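Side-chain contacts in probable ubiquitin-conjugating enzyme E2 7 (PDB 1PZV), which probably accepts ubiquitin from the activating enzyme as a thioester and catalyses its covalent attachment to other proteins: residues Leu120-Ile123 and Ser124-Thr127; Ala148-Lys151 and Lys152-Gln156. All coordinates share one frame; numbering follows the deposited sequence.

Interaction 1. Residues Leu120-Ile123 and Ser124-Thr127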
ATOM      1  N   LEU A 120       4.413   1.021  -6.860  1.00 45.93           N
ATOM      2  CA  LEU A 120       5.692   1.704  -6.808  1.00 47.73           C
ATOM      3  C   LEU A 120       5.634   2.863  -5.833  1.00 49.49           C
ATOM      4  O   LEU A 120       6.530   3.026  -5.003  1.00 50.42           O
ATOM      5  CB  LEU A 120       6.094   2.218  -8.195  1.00 47.93           C
ATOM      6  CG  LEU A 120       6.627   1.147  -9.150  1.00 47.42           C
ATOM      7  CD1 LEU A 120       6.857   1.726 -10.530  1.00 44.61           C
ATOM      8  CD2 LEU A 120       7.916   0.577  -8.571  1.00 46.75           C
ATOM      9  N   SER A 121       4.587   3.677  -5.922  1.00 50.73           N
ATOM     10  CA  SER A 121       4.492   4.809  -5.007  1.00 51.55           C
ATOM     11  C   SER A 121       4.340   4.303  -3.564  1.00 49.96           C
ATOM     12  O   SER A 121       4.573   5.048  -2.610  1.00 49.91           O
ATOM     13  CB  SER A 121       3.337   5.748  -5.401  1.00 52.27           C
ATOM     14  OG  SER A 121       2.080   5.210  -5.056  1.00 55.38           O
ATOM     15  N   VAL A 122       3.970   3.032  -3.407  1.00 47.70           N
ATOM     16  CA  VAL A 122       3.836   2.449  -2.070  1.00 45.96           C
ATOM     17  C   VAL A 122       5.213   2.120  -1.467  1.00 44.33           C
ATOM     18  O   VAL A 122       5.418   2.239  -0.253  1.00 42.40           O
ATOM     19  CB  VAL A 122       2.969   1.188  -2.092  1.00 44.75           C
ATOM     20  CG1 VAL A 122       2.984   0.512  -0.719  1.00 42.53           C
ATOM     21  CG2 VAL A 122       1.567   1.559  -2.495  1.00 41.69           C
ATOM     22  N   ILE A 123       6.152   1.701  -2.303  1.00 42.05           N
ATOM     23  CA  ILE A 123       7.478   1.449  -1.784  1.00 45.13           C
ATOM     24  C   ILE A 123       7.991   2.801  -1.271  1.00 47.78           C
ATOM     25  O   ILE A 123       8.661   2.875  -0.238  1.00 49.73           O
ATOM     26  CB  ILE A 123       8.433   0.934  -2.873  1.00 45.14           C
ATOM     27  CG1 ILE A 123       8.075  -0.505  -3.235  1.00 45.07           C
ATOM     28  CG2 ILE A 123       9.890   1.029  -2.387  1.00 42.52           C
ATOM     29  CD1 ILE A 123       8.962  -1.090  -4.305  1.00 44.98           C
ATOM     30  N   SER A 124       7.670   3.868  -2.002  1.00 47.60           N
ATOM     31  CA  SER A 124       8.073   5.209  -1.614  1.00 49.45           C
ATOM     32  C   SER A 124       7.475   5.574  -0.258  1.00 51.52           C
ATOM     33  O   SER A 124       8.174   6.053   0.625  1.00 50.85           O
ATOM     34  CB  SER A 124       7.597   6.231  -2.646  1.00 51.57           C
ATOM     35  OG  SER A 124       8.350   6.177  -3.837  1.00 54.28           O
ATOM     36  N   MET A 125       6.176   5.362  -0.100  1.00 53.72           N
ATOM     37  CA  MET A 125       5.530   5.676   1.158  1.00 57.52           C
ATOM     38  C   MET A 125       6.229   5.027   2.352  1.00 58.92           C
ATOM     39  O   MET A 125       6.442   5.674   3.385  1.00 57.77           O
ATOM     40  CB  MET A 125       4.079   5.222   1.140  1.00 61.21           C
ATOM     41  CG  MET A 125       3.465   5.222   2.521  1.00 65.39           C
ATOM     42  SD  MET A 125       1.774   4.707   2.495  1.00 74.95           S
ATOM     43  CE  MET A 125       1.980   2.912   2.271  1.00 71.40           C
ATOM     44  N   LEU A 126       6.568   3.746   2.217  1.00 58.54           N
ATOM     45  CA  LEU A 126       7.236   3.033   3.297  1.00 59.06           C
ATOM     46  C   LEU A 126       8.688   3.515   3.474  1.00 61.44           C
ATOM     47  O   LEU A 126       9.197   3.606   4.592  1.00 62.05           O
ATOM     48  CB  LEU A 126       7.206   1.532   3.016  1.00 54.41           C
ATOM     49  CG  LEU A 126       5.823   0.886   2.861  1.00 53.01           C
ATOM     50  CD1 LEU A 126       5.991  -0.550   2.399  1.00 49.71           C
ATOM     51  CD2 LEU A 126       5.043   0.944   4.171  1.00 50.07           C
ATOM     52  N   THR A 127       9.344   3.838   2.368  1.00 63.30           N
ATOM     53  CA  THR A 127      10.728   4.294   2.402  1.00 66.02           C
ATOM     54  C   THR A 127      10.867   5.761   2.811  1.00 68.99           C
ATOM     55  O   THR A 127      11.848   6.152   3.457  1.00 69.16           O
ATOM     56  CB  THR A 127      11.392   4.137   1.019  1.00 64.14           C
ATOM     57  OG1 THR A 127      11.102   2.835   0.503  1.00 62.16           O
ATOM     58  CG2 THR A 127      12.902   4.325   1.123  1.00 61.13           C
TER
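Thr127 has its OG1 anti to the carbonyl carbon and beside its own backbone N (chi1 -47°), which swings the hydroxyl back over the preceding turn toward Ile123. There it donates a hydrogen bond to Ile123 O, with OG1 and O 2.6 Å apart. The same oxygen also accepts Thr127 N at 2.9 Å, so two donors from one residue grip a single carbonyl. They reach it differently: the hydroxyl stands above the carbonyl plane, 40° out of it, whereas the amide is tilted by less. A beta-branched hydroxyl residue suits this last turn of the helix, because its OG1 turns back to the chain while its methyl CG2, anti to the backbone N, points away from that oxygen. Ile123 lies alongside, its CG2 3.6 Å from Thr127 OG1.

The buried side is apolar. Met125 starts with CG anti to its backbone N (chi1 166°) and then bends at chi3, which brings its terminal methyl beside Val122; CE and Val122 CG1 are 4.0 Å apart, the two side chains running the same way. Val122, short and branched, offers CG1 on the buried face, beside which the flexible Met125 thioether can bend. One turn beyond Val122, Leu126 gives its N to Val122 O at 3.1 Å. Met125 N is likewise bonded to Ser121 O, continuing the i to i+4 helical pattern.

Ser121 OG is hydrogen-bonded to Ile118 O, a short hydroxyl that can turn back to the helix backbone, and its side chain touches Ile91. The side chain of Met125 lies about 7 Å from that of Cys88, the predicted thioester cysteine. The contact forms the C-terminal part of helix 115-127, where Met125 packs on His78, Ile81 and Val87, loop residues following strand 69-72.

Interaction 2. Residues Ala148-Lys151 and Lys152-Gln156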
ATOM      1  N   ALA A 148      12.678   6.879  19.085  1.00 89.34           N
ATOM      2  CA  ALA A 148      13.019   5.712  19.887  1.00 88.47           C
ATOM      3  C   ALA A 148      11.928   4.650  19.912  1.00 87.85           C
ATOM      4  O   ALA A 148      12.127   3.526  19.449  1.00 87.03           O
ATOM      5  CB  ALA A 148      13.337   6.152  21.312  1.00 88.60           C
ATOM      6  N   GLU A 149      10.773   5.011  20.454  1.00 87.75           N
ATOM      7  CA  GLU A 149       9.671   4.073  20.566  1.00 88.50           C
ATOM      8  C   GLU A 149       9.048   3.707  19.225  1.00 87.82           C
ATOM      9  O   GLU A 149       8.463   2.628  19.085  1.00 87.01           O
ATOM     10  CB  GLU A 149       8.594   4.639  21.483  1.00 89.45           C
ATOM     11  CG  GLU A 149       7.699   3.575  22.070  1.00 92.02           C
ATOM     12  CD  GLU A 149       6.309   4.093  22.353  1.00 94.04           C
ATOM     13  OE1 GLU A 149       6.201   5.157  23.000  1.00 94.51           O
ATOM     14  OE2 GLU A 149       5.328   3.434  21.929  1.00 94.10           O
ATOM     15  N   PHE A 150       9.173   4.606  18.250  1.00 87.14           N
ATOM     16  CA  PHE A 150       8.613   4.381  16.919  1.00 86.36           C
ATOM     17  C   PHE A 150       9.212   3.150  16.235  1.00 85.58           C
ATOM     18  O   PHE A 150       8.478   2.258  15.799  1.00 85.14           O
ATOM     19  CB  PHE A 150       8.828   5.608  16.028  1.00 86.30           C
ATOM     20  CG  PHE A 150       8.198   5.481  14.665  1.00 86.14           C
ATOM     21  CD1 PHE A 150       6.825   5.641  14.497  1.00 85.97           C
ATOM     22  CD2 PHE A 150       8.975   5.184  13.547  1.00 86.20           C
ATOM     23  CE1 PHE A 150       6.238   5.505  13.232  1.00 84.83           C
ATOM     24  CE2 PHE A 150       8.392   5.044  12.283  1.00 84.41           C
ATOM     25  CZ  PHE A 150       7.024   5.207  12.129  1.00 83.50           C
ATOM     26  N   LYS A 151      10.537   3.103  16.123  1.00 83.83           N
ATOM     27  CA  LYS A 151      11.185   1.956  15.498  1.00 83.02           C
ATOM     28  C   LYS A 151      10.791   0.703  16.254  1.00 81.87           C
ATOM     29  O   LYS A 151      10.641  -0.369  15.670  1.00 81.22           O
ATOM     30  CB  LYS A 151      12.711   2.100  15.528  1.00 83.40           C
ATOM     31  CG  LYS A 151      13.261   3.104  14.524  1.00 84.04           C
ATOM     32  CD  LYS A 151      14.778   2.989  14.357  1.00 83.49           C
ATOM     33  CE  LYS A 151      15.534   3.463  15.589  1.00 84.40           C
ATOM     34  NZ  LYS A 151      17.013   3.476  15.364  1.00 83.99           N
ATOM     35  N   LYS A 152      10.618   0.859  17.562  1.00 80.72           N
ATOM     36  CA  LYS A 152      10.259  -0.245  18.437  1.00 79.91           C
ATOM     37  C   LYS A 152       8.858  -0.773  18.127  1.00 78.79           C
ATOM     38  O   LYS A 152       8.584  -1.957  18.304  1.00 77.87           O
ATOM     39  CB  LYS A 152      10.348   0.214  19.898  1.00 79.95           C
ATOM     40  CG  LYS A 152      10.266  -0.903  20.926  1.00 79.29           C
ATOM     41  CD  LYS A 152      10.126  -0.333  22.335  1.00 79.14           C
ATOM     42  CE  LYS A 152       9.622  -1.385  23.321  1.00 78.68           C
ATOM     43  NZ  LYS A 152       9.313  -0.797  24.654  1.00 77.94           N
ATOM     44  N   LYS A 153       7.977   0.106  17.661  1.00 78.61           N
ATOM     45  CA  LYS A 153       6.614  -0.294  17.324  1.00 79.22           C
ATOM     46  C   LYS A 153       6.520  -0.859  15.908  1.00 78.13           C
ATOM     47  O   LYS A 153       5.684  -1.725  15.636  1.00 77.44           O
ATOM     48  CB  LYS A 153       5.661   0.888  17.493  1.00 81.19           C
ATOM     49  CG  LYS A 153       5.538   1.318  18.940  1.00 86.53           C
ATOM     50  CD  LYS A 153       4.937   0.189  19.776  1.00 90.30           C
ATOM     51  CE  LYS A 153       5.223   0.349  21.266  1.00 91.54           C
ATOM     52  NZ  LYS A 153       6.678   0.174  21.567  1.00 92.13           N
ATOM     53  N   VAL A 154       7.373  -0.368  15.009  1.00 75.89           N
ATOM     54  CA  VAL A 154       7.388  -0.872  13.643  1.00 74.08           C
ATOM     55  C   VAL A 154       7.846  -2.326  13.761  1.00 73.91           C
ATOM     56  O   VAL A 154       7.316  -3.211  13.097  1.00 74.62           O
ATOM     57  CB  VAL A 154       8.391  -0.093  12.731  1.00 72.56           C
ATOM     58  CG1 VAL A 154       8.366  -0.658  11.316  1.00 70.00           C
ATOM     59  CG2 VAL A 154       8.038   1.371  12.694  1.00 71.95           C
ATOM     60  N   ALA A 155       8.820  -2.563  14.636  1.00 73.23           N
ATOM     61  CA  ALA A 155       9.351  -3.904  14.851  1.00 72.45           C
ATOM     62  C   ALA A 155       8.261  -4.831  15.375  1.00 71.90           C
ATOM     63  O   ALA A 155       8.230  -6.023  15.058  1.00 70.00           O
ATOM     64  CB  ALA A 155      10.512  -3.853  15.828  1.00 71.44           C
ATOM     65  N   GLN A 156       7.366  -4.279  16.182  1.00 72.67           N
ATOM     66  CA  GLN A 156       6.273  -5.070  16.721  1.00 74.34           C
ATOM     67  C   GLN A 156       5.356  -5.511  15.583  1.00 72.93           C
ATOM     68  O   GLN A 156       4.821  -6.620  15.606  1.00 71.99           O
ATOM     69  CB  GLN A 156       5.485  -4.254  17.749  1.00 77.60           C
ATOM     70  CG  GLN A 156       6.289  -3.896  18.994  1.00 83.38           C
ATOM     71  CD  GLN A 156       5.516  -3.001  19.952  1.00 86.89           C
ATOM     72  OE1 GLN A 156       6.043  -2.571  20.986  1.00 87.63           O
ATOM     73  NE2 GLN A 156       4.257  -2.719  19.613  1.00 88.43           N
TER
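Glu149 and Lys153, one turn apart on the helix, form a salt bridge with OE2 and NZ 3.5 Å from each other. The Lys153 chain bends at chi2 and chi4, laying CG, CD and CE beside the carboxylate; NZ also makes a weak hydrogen bond to Gln156 OE1. Long, flexible lysine and glutamate suit this partly exposed side. Were Lys153 an alanine, the Glu149 carboxylate would probably lose its charged mate and Gln156 OE1 a weak donor.

The apolar contact is a CH-pi interaction: Val154 CG2 lies over one face of the Phe150 ring, offset toward its rim, 4.1 Å from the centroid. CG anti to the backbone N (chi1 -176°) places the ring near Val154, and chi2 near 77° turns a face to the small branched side chain.

Among the backbone bonds, Phe150 O accepts two amides, Val154 N at 3.0 Å and Lys153 N at 2.9 Å, the latter well above the carbonyl plane and also weakly bonded to Glu149 O.

On the buried side of helix 147-161, Phe150 meets the Trp77 ring and packs on Met142 and Gln143 of helix 137-144, while Val154 touches Leu47 and Tyr48 in the loop joining strands 35-41 and 52-58.

Interaction 1 comes first along the chain, in helix 115-127, and interaction 2 follows in helix 147-161, with helix 137-144 between them. Their centres lie 19 Å apart and their nearest atoms about 8 Å, so they do not touch. Both belong to the three helices that follow the four-stranded antiparallel meander of the ubiquitin-conjugating fold. The centre of interaction 1 lies about 8 Å from that of the chain, close to the predicted thioester cysteine; that of interaction 2 lies about 19 Å out, away from the predicted site. One thus belongs to the packing near the predicted active site, the other to that of the C-terminal helix.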